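Local coordinates for endoglucanase (Clostridium thermocellum, PDB 2C4X), which probably acts as a cellulase in cellulose breakdown, this C-terminal piece pairing a PKD domain with a CBM44 module that binds beta-glucan chains and xyloglucan, at residues 69-75 / 87-93. The protein carries 1 engineered substitution. Residue numbers count along the deposited sequence, not the author numbering.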
loop_
_atom_site.group_PDB
_atom_site.type_symbol
_atom_site.label_atom_id
_atom_site.label_comp_id
_atom_site.label_asym_id
_atom_site.label_seq_id
_atom_site.Cartn_x
_atom_site.Cartn_y
_atom_site.Cartn_z
ATOM N N GLY A 69 9.434 -6.184 3.180
ATOM C CA GLY A 69 8.568 -7.177 3.776
ATOM C C GLY A 69 8.112 -6.756 5.151
ATOM O O GLY A 69 8.444 -5.670 5.630
ATOM N N THR A 70 7.345 -7.638 5.776
ATOM C CA THR A 70 6.861 -7.440 7.129
ATOM C C THR A 70 7.550 -8.454 8.037
ATOM O O THR A 70 7.421 -9.661 7.843
ATOM C CB THR A 70 5.328 -7.571 7.173
ATOM O OG1 THR A 70 4.759 -6.565 6.329
ATOM C CG2 THR A 70 4.805 -7.380 8.581
ATOM N N TYR A 71 8.286 -7.941 9.018
ATOM C CA TYR A 71 9.106 -8.758 9.900
ATOM C C TYR A 71 8.582 -8.741 11.340
ATOM O O TYR A 71 8.185 -7.694 11.843
ATOM C CB TYR A 71 10.552 -8.246 9.862
ATOM C CG TYR A 71 11.158 -8.286 8.469
ATOM C CD1 TYR A 71 11.766 -9.441 7.999
ATOM C CD2 TYR A 71 11.081 -7.173 7.608
ATOM C CE1 TYR A 71 12.320 -9.496 6.718
ATOM C CE2 TYR A 71 11.639 -7.217 6.303
ATOM C CZ TYR A 71 12.249 -8.386 5.879
ATOM O OH TYR A 71 12.807 -8.475 4.633
ATOM N N LYS A 72 8.587 -9.902 11.992
ATOM C CA LYS A 72 8.281 -9.983 13.419
ATOM C C LYS A 72 9.583 -9.882 14.203
ATOM O O LYS A 72 10.464 -10.723 14.047
ATOM C CB LYS A 72 7.570 -11.296 13.759
ATOM C CG LYS A 72 6.258 -11.504 13.023
ATOM C CD LYS A 72 5.733 -12.947 13.172
ATOM C CE LYS A 72 4.982 -13.164 14.469
ATOM N NZ LYS A 72 4.095 -14.383 14.373
ATOM N N VAL A 73 9.703 -8.848 15.027
ATOM C CA VAL A 73 10.904 -8.628 15.827
ATOM C C VAL A 73 10.574 -9.046 17.248
ATOM O O VAL A 73 9.647 -8.505 17.854
ATOM C CB VAL A 73 11.385 -7.153 15.765
ATOM C CG1 VAL A 73 12.661 -6.938 16.634
ATOM C CG2 VAL A 73 11.629 -6.750 14.307
ATOM N N LYS A 74 11.295 -10.054 17.742
ATOM C CA LYS A 74 11.109 -10.548 19.092
ATOM C C LYS A 74 12.281 -10.140 19.972
ATOM O O LYS A 74 13.440 -10.401 19.640
ATOM C CB LYS A 74 10.950 -12.077 19.105
ATOM C CG LYS A 74 10.788 -12.663 20.513
ATOM C CD LYS A 74 10.582 -14.162 20.435
ATOM C CE LYS A 74 10.096 -14.731 21.750
ATOM N NZ LYS A 74 10.128 -16.241 21.736
ATOM N N LEU A 75 11.968 -9.500 21.098
ATOM C CA LEU A 75 12.970 -9.185 22.098
ATOM C C LEU A 75 12.781 -10.087 23.295
ATOM O O LEU A 75 11.672 -10.210 23.813
ATOM C CB LEU A 75 12.837 -7.727 22.559
ATOM C CG LEU A 75 13.567 -7.317 23.851
ATOM C CD1 LEU A 75 15.091 -7.273 23.625
ATOM C CD2 LEU A 75 13.038 -5.961 24.354
ATOM N N PHE A 87 8.810 -9.703 24.220
ATOM C CA PHE A 87 7.900 -8.733 23.614
ATOM C C PHE A 87 8.147 -8.824 22.111
ATOM O O PHE A 87 9.301 -8.759 21.667
ATOM C CB PHE A 87 8.228 -7.314 24.115
ATOM C CG PHE A 87 7.259 -6.233 23.647
ATOM C CD1 PHE A 87 7.531 -5.474 22.499
ATOM C CD2 PHE A 87 6.114 -5.935 24.385
ATOM C CE1 PHE A 87 6.645 -4.461 22.086
ATOM C CE2 PHE A 87 5.242 -4.915 23.981
ATOM C CZ PHE A 87 5.510 -4.183 22.831
ATOM N N THR A 88 7.080 -8.984 21.341
ATOM C CA THR A 88 7.177 -9.104 19.884
ATOM C C THR A 88 6.371 -7.998 19.216
ATOM O O THR A 88 5.219 -7.746 19.585
ATOM C CB THR A 88 6.683 -10.507 19.391
ATOM O OG1 THR A 88 7.479 -11.527 20.007
ATOM C CG2 THR A 88 6.795 -10.653 17.878
ATOM N N ALA A 89 6.984 -7.321 18.250
ATOM C CA ALA A 89 6.267 -6.325 17.464
ATOM C C ALA A 89 6.620 -6.517 15.995
ATOM O O ALA A 89 7.598 -7.200 15.665
ATOM C CB ALA A 89 6.605 -4.899 17.933
ATOM N N THR A 90 5.824 -5.909 15.123
ATOM C CA THR A 90 5.980 -6.060 13.688
ATOM C C THR A 90 6.569 -4.786 13.078
ATOM O O THR A 90 6.202 -3.677 13.467
ATOM C CB THR A 90 4.601 -6.404 13.037
ATOM O OG1 THR A 90 4.299 -7.784 13.275
ATOM C CG2 THR A 90 4.618 -6.170 11.548
ATOM N N ILE A 91 7.485 -4.954 12.130
ATOM C CA ILE A 91 8.011 -3.829 11.365
ATOM C C ILE A 91 7.849 -4.094 9.862
ATOM O O ILE A 91 8.184 -5.184 9.366
ATOM C CB ILE A 91 9.509 -3.524 11.746
ATOM C CG1 ILE A 91 9.990 -2.192 11.139
ATOM C CG2 ILE A 91 10.450 -4.696 11.368
ATOM C CD1 ILE A 91 11.361 -1.748 11.683
ATOM N N LYS A 92 7.326 -3.098 9.150
ATOM C CA LYS A 92 7.206 -3.176 7.702
ATOM C C LYS A 92 8.306 -2.368 7.018
ATOM O O LYS A 92 8.528 -1.196 7.327
ATOM C CB LYS A 92 5.812 -2.730 7.233
ATOM C CG LYS A 92 5.613 -2.883 5.730
ATOM C CD LYS A 92 4.228 -2.434 5.262
ATOM C CE LYS A 92 4.272 -2.095 3.774
ATOM N NZ LYS A 92 2.912 -1.877 3.210
ATOM N N VAL A 93 9.001 -3.016 6.092
ATOM C CA VAL A 93 10.092 -2.397 5.353
ATOM C C VAL A 93 9.674 -2.340 3.884
ATOM O O VAL A 93 9.234 -3.346 3.310
ATOM C CB VAL A 93 11.416 -3.198 5.514
ATOM C CG1 VAL A 93 12.586 -2.529 4.755
ATOM C CG2 VAL A 93 11.777 -3.391 7.014
#
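This is the antiparallel pairing of the two strands of a beta hairpin, 69-79 and 84-93, at one side of the PKD domain's beta-sandwich. The register runs unbroken from G69 opposite V93 to L75 opposite F87, and each hydrogen-bonded pair closes a small ring with two N-H...O bonds: Y71 N to I91 O and I91 N to Y71 O are both 2.8 Å. Between these rings, CA-H...O contacts such as T90 CA to Y71 O (3.3 Å) add to the seam. G69, with phi near 151°, adopts a backbone conformation that calls for glycine. T70, K72, K74, T88, T90 and K92 make an exposed, polar face, where two threonine methyls meet tightly (T70 CG2 to T90 CG2, 3.2 Å) and the lysine ends lead away. The other is largely apolar, with I91 CG2 lying 3.9 Å from Y71 CB and 3.8 Å from V73 CG2. Its buried V73, L75, I91 and V93 pack into the sandwich, I91 and V73 against F29 of strand 27-30; the Y71 ring stacks on Y65 of a loop. Within its sheet, strand 69-79 sits between 41-47 and the outermost strand 84-93.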